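Local structure of periplasmic binding protein (Sulfurospirillum deleyianum, 4PAG) at residues Val217-Glu220 with Gln221-Tyr225; Lys245-Ala248 with Val249-Ala252. The protein probably captures a solute in the periplasm for an ABC transporter, with a histidine found in the ligand pocket of this structure. All coordinates share one frame; numbering follows the deposited sequence. Where two conformers were deposited one is given.

Contact 1: residues Val217-Glu220 with Gln221-Tyr225; sequences VSFE and QIILY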
loop_
_atom_site.group_PDB
_atom_site.type_symbol
_atom_site.label_atom_id
_atom_site.label_comp_id
_atom_site.label_asym_id
_atom_site.label_seq_id
_atom_site.Cartn_x
_atom_site.Cartn_y
_atom_site.Cartn_z
ATOM N N VAL A 217 13.613 13.930 -11.214
ATOM C CA VAL A 217 13.017 15.072 -11.901
ATOM C C VAL A 217 13.602 16.362 -11.307
ATOM O O VAL A 217 13.812 16.452 -10.102
ATOM C CB VAL A 217 11.474 15.041 -11.793
ATOM C CG1 VAL A 217 11.010 15.205 -10.362
ATOM C CG2 VAL A 217 10.836 16.102 -12.665
ATOM N N SER A 218 13.895 17.339 -12.156
ATOM C CA SER A 218 14.425 18.625 -11.688
ATOM C C SER A 218 13.313 19.564 -11.220
ATOM O O SER A 218 12.146 19.395 -11.589
ATOM C CB SER A 218 15.217 19.309 -12.795
ATOM O OG SER A 218 14.342 19.804 -13.796
ATOM N N PHE A 219 13.687 20.566 -10.424
ATOM C CA PHE A 219 12.760 21.618 -10.015
ATOM C C PHE A 219 12.146 22.284 -11.254
ATOM O O PHE A 219 10.944 22.539 -11.309
ATOM C CB PHE A 219 13.491 22.633 -9.125
ATOM C CG PHE A 219 12.657 23.817 -8.737
ATOM C CD1 PHE A 219 11.495 23.652 -8.001
ATOM C CD2 PHE A 219 13.039 25.105 -9.103
ATOM C CE1 PHE A 219 10.720 24.743 -7.648
ATOM C CE2 PHE A 219 12.272 26.199 -8.745
ATOM C CZ PHE A 219 11.109 26.016 -8.016
ATOM N N GLU A 220 12.978 22.501 -12.270
ATOM C CA GLU A 220 12.557 23.186 -13.482
ATOM C C GLU A 220 11.485 22.374 -14.229
ATOM O O GLU A 220 10.531 22.929 -14.771
ATOM C CB GLU A 220 13.787 23.483 -14.352
ATOM C CG GLU A 220 14.728 24.552 -13.763
ATOM C CD GLU A 220 15.479 24.148 -12.473
ATOM O OE1 GLU A 220 15.806 22.942 -12.266
ATOM O OE2 GLU A 220 15.762 25.062 -11.654
ATOM N N GLN A 221 11.628 21.053 -14.206
ATOM C CA GLN A 221 10.649 20.144 -14.794
ATOM C C GLN A 221 9.301 20.156 -14.056
ATOM O O GLN A 221 8.241 20.086 -14.678
ATOM C CB GLN A 221 11.206 18.722 -14.801
ATOM C CG GLN A 221 10.334 17.741 -15.565
ATOM C CD GLN A 221 10.223 18.122 -17.023
ATOM O OE1 GLN A 221 11.228 18.213 -17.707
ATOM N NE2 GLN A 221 9.011 18.362 -17.498
ATOM N N ILE A 222 9.346 20.232 -12.731
ATOM C CA ILE A 222 8.117 20.296 -11.922
ATOM C C ILE A 222 7.338 21.576 -12.245
ATOM O O ILE A 222 6.116 21.546 -12.394
ATOM C CB ILE A 222 8.422 20.208 -10.416
ATOM C CG1 ILE A 222 9.055 18.850 -10.091
ATOM C CG2 ILE A 222 7.150 20.422 -9.594
ATOM C CD1 ILE A 222 9.773 18.787 -8.758
ATOM N N ILE A 223 8.053 22.690 -12.373
ATOM C CA ILE A 223 7.432 23.943 -12.817
ATOM C C ILE A 223 6.729 23.756 -14.159
ATOM O O ILE A 223 5.586 24.198 -14.324
ATOM C CB ILE A 223 8.455 25.090 -12.923
ATOM C CG1 ILE A 223 8.967 25.477 -11.540
ATOM C CG2 ILE A 223 7.836 26.304 -13.621
ATOM C CD1 ILE A 223 10.107 26.477 -11.572
ATOM N N LEU A 224 7.397 23.105 -15.110
ATOM C CA LEU A 224 6.798 22.853 -16.428
ATOM C C LEU A 224 5.539 22.011 -16.319
ATOM O O LEU A 224 4.551 22.292 -16.990
ATOM C CB LEU A 224 7.787 22.172 -17.383
ATOM C CG LEU A 224 8.921 23.048 -17.895
ATOM C CD1 LEU A 224 9.964 22.199 -18.607
ATOM C CD2 LEU A 224 8.394 24.147 -18.817
ATOM N N TYR A 225 5.575 20.988 -15.464
ATOM C CA TYR A 225 4.432 20.108 -15.279
ATOM C C TYR A 225 3.203 20.835 -14.706
ATOM O O TYR A 225 2.071 20.427 -14.965
ATOM C CB TYR A 225 4.802 18.901 -14.400
ATOM C CG TYR A 225 5.641 17.804 -15.059
ATOM C CD1 TYR A 225 5.562 17.541 -16.430
ATOM C CD2 TYR A 225 6.464 16.978 -14.284
ATOM C CE1 TYR A 225 6.308 16.521 -17.012
ATOM C CE2 TYR A 225 7.210 15.947 -14.857
ATOM C CZ TYR A 225 7.132 15.726 -16.219
ATOM O OH TYR A 225 7.865 14.707 -16.799
#
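Ser218 and Gln221 meet at the start of helix 219-225, where the serine OG accepts a hydrogen bond from Gln221 N (3.0 Å, N-H...O angle 153°). With chi1 at 73°, the hydroxyl stands between the serine's own N and C and reaches the amide three residues on, the classic N-cap. With the hydroxyl gone, as in an alanine, the Gln221 amide would probably lose its capping acceptor and the helix start be less firmly fixed. Ser218 O takes Ile222 N at 3.1 Å, and Phe219 O and Glu220 O continue the i to i+4 ladder with Ile223 N and Leu224 N.

Followed outward, Ile223 sets CB 3.5 Å from Glu220 O and CG1 3.5 Å from Phe219 O, and its tip, CD1, lies over one face of the Phe219 ring, 4.0 Å from the centroid in a CH-pi contact. Just ahead of the helix, Val217, in the conformer given, lies with CG2 against Gln221 CG, while CG1 faces Ile222 CD1.

Val217 and Ile222 pack on Tyr174 of strand 172-176, Ile222 also touches Leu182, and the Tyr225 hydroxyl bonds His204 ND1, seating this short helix beside the parallel sheet.

Contact 2: residues Lys245-Ala248 with Val249-Ala252; sequences KKWA and VLKA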
loop_
_atom_site.group_PDB
_atom_site.type_symbol
_atom_site.label_atom_id
_atom_site.label_comp_id
_atom_site.label_asym_id
_atom_site.label_seq_id
_atom_site.Cartn_x
_atom_site.Cartn_y
_atom_site.Cartn_z
ATOM N N LYS A 245 11.119 29.951 -0.435
ATOM C CA LYS A 245 10.442 30.884 -1.350
ATOM C C LYS A 245 10.279 30.367 -2.795
ATOM O O LYS A 245 9.268 30.635 -3.452
ATOM C CB LYS A 245 11.208 32.222 -1.344
ATOM C CG LYS A 245 10.578 33.346 -2.152
ATOM C CD LYS A 245 9.386 33.968 -1.438
ATOM C CE LYS A 245 8.449 34.679 -2.405
ATOM N NZ LYS A 245 9.140 35.632 -3.321
ATOM N N LYS A 246 11.265 29.635 -3.300
ATOM C CA LYS A 246 11.261 29.238 -4.714
ATOM C C LYS A 246 10.065 28.355 -5.092
ATOM O O LYS A 246 9.620 28.372 -6.235
ATOM C CB LYS A 246 12.554 28.514 -5.078
ATOM C CG LYS A 246 12.588 27.066 -4.620
ATOM C CD LYS A 246 13.957 26.475 -4.841
ATOM C CE LYS A 246 13.903 24.967 -4.961
ATOM N NZ LYS A 246 15.162 24.504 -5.593
ATOM N N TRP A 247 9.538 27.589 -4.140
ATOM C CA TRP A 247 8.389 26.730 -4.436
ATOM C C TRP A 247 7.082 27.504 -4.608
ATOM O O TRP A 247 6.120 26.969 -5.137
ATOM C CB TRP A 247 8.225 25.661 -3.365
ATOM C CG TRP A 247 9.370 24.728 -3.339
ATOM C CD1 TRP A 247 10.483 24.826 -2.565
ATOM C CD2 TRP A 247 9.541 23.563 -4.147
ATOM N NE1 TRP A 247 11.334 23.786 -2.824
ATOM C CE2 TRP A 247 10.780 22.992 -3.793
ATOM C CE3 TRP A 247 8.763 22.938 -5.124
ATOM C CZ2 TRP A 247 11.266 21.840 -4.390
ATOM C CZ3 TRP A 247 9.246 21.782 -5.715
ATOM C CH2 TRP A 247 10.482 21.239 -5.336
ATOM N N ALA A 248 7.050 28.756 -4.173
ATOM C CA ALA A 248 5.860 29.594 -4.328
ATOM C C ALA A 248 5.536 29.921 -5.790
ATOM O O ALA A 248 4.471 30.445 -6.072
ATOM C CB ALA A 248 6.017 30.878 -3.523
ATOM N N VAL A 249 6.453 29.637 -6.714
ATOM C CA VAL A 249 6.143 29.739 -8.146
ATOM C C VAL A 249 5.002 28.801 -8.564
ATOM O O VAL A 249 4.288 29.074 -9.524
ATOM C CB VAL A 249 7.392 29.486 -9.028
ATOM C CG1 VAL A 249 7.919 28.061 -8.888
ATOM C CG2 VAL A 249 7.074 29.763 -10.477
ATOM N N LEU A 250 4.832 27.699 -7.840
ATOM C CA LEU A 250 3.834 26.697 -8.194
ATOM C C LEU A 250 2.434 27.094 -7.731
ATOM O O LEU A 250 2.239 27.463 -6.569
ATOM C CB LEU A 250 4.206 25.359 -7.563
ATOM C CG LEU A 250 5.520 24.723 -8.023
ATOM C CD1 LEU A 250 5.802 23.464 -7.224
ATOM C CD2 LEU A 250 5.489 24.395 -9.507
ATOM N N LYS A 251 1.457 26.987 -8.627
ATOM C CA LYS A 251 0.067 27.305 -8.286
ATOM C C LYS A 251 -0.466 26.384 -7.174
ATOM O O LYS A 251 -1.232 26.820 -6.325
ATOM C CB LYS A 251 -0.846 27.231 -9.517
ATOM C CG LYS A 251 -0.463 28.164 -10.666
ATOM C CD LYS A 251 -0.966 29.598 -10.495
ATOM C CE LYS A 251 -0.641 30.437 -11.732
ATOM N NZ LYS A 251 -1.142 31.851 -11.709
ATOM N N ALA A 252 -0.066 25.114 -7.174
ATOM C CA ALA A 252 -0.487 24.200 -6.120
ATOM C C ALA A 252 -0.047 24.726 -4.752
ATOM O O ALA A 252 -0.782 24.600 -3.773
ATOM C CB ALA A 252 0.067 22.801 -6.359
#
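Trp247 and Leu250 hold one another through both backbone and side chain as the 3-10 turn of residues 245-249 runs out ahead of helix 251-254. Leu250 N donates to Trp247 O at 3.1 Å. The N-H points well at the oxygen (164°), yet the donor approaches from above the carbonyl plane, tilted 47° from it, away from either lone-pair direction. Such a bond, three residues back, belongs to the tight winding of a 3-10 turn. The step before it is slacker: Val249 N reaches Lys246 O in a weak bond of 3.4 Å, although its N-H is nearly straight. Before that, Ala248 N is satisfied by Lys245 O at 3.0 Å, and three successive amides thus follow the same i to i+3 pattern. The Ala248 carbonyl oxygen finds its donor farther along the chain, in the side-chain NE2 of Gln254.

Carbon crowds round two of the accepting oxygens. Val249 CG1, turned in over the backbone (chi1 65°), comes to 3.2 Å from Lys246 O, while Leu250 CB sits 3.5 Å from Trp247 O. The Leu250 and Trp247 side chains run side by side and point the same way; the leucine CD1 meets the indole at its edge, in the ring plane, 3.7 Å from CE3.

The turn bridges helix 235-243 and helix 251-254. Trp247 meets Phe237 of the first edge-to-face, and Lys246 makes a cation-pi contact with Phe219 of helix 219-225. Val249 also rests on Phe219, whereas Leu250 touches Ile222 of the same helix and Ile230 of strand 229-232.

Overall arrangement
Contact 1 and contact 2 follow one another along the chain and pack together, their centres about 11 Å apart, far from the centre of the chain. Each is partly buried: Val217 and Ile222 carry contact 1 inward toward strand 172-176, as Trp247 and Leu250 turn contact 2 toward helices 219-225 and 235-243 and strand 229-232, while Glu220, Leu224, Lys245 and Lys246 are exposed. Their backbones differ: a serine-capped alpha-helix with i to i+4 bonds against a 3-10 turn with i to i+3 bonds. The shared seam is mainly aromatic and aliphatic, with Phe219 and Trp247 edge-to-face (CE1 to CE3 3.7 Å) and Ile223 CD1 3.8 Å from Val249 CG1.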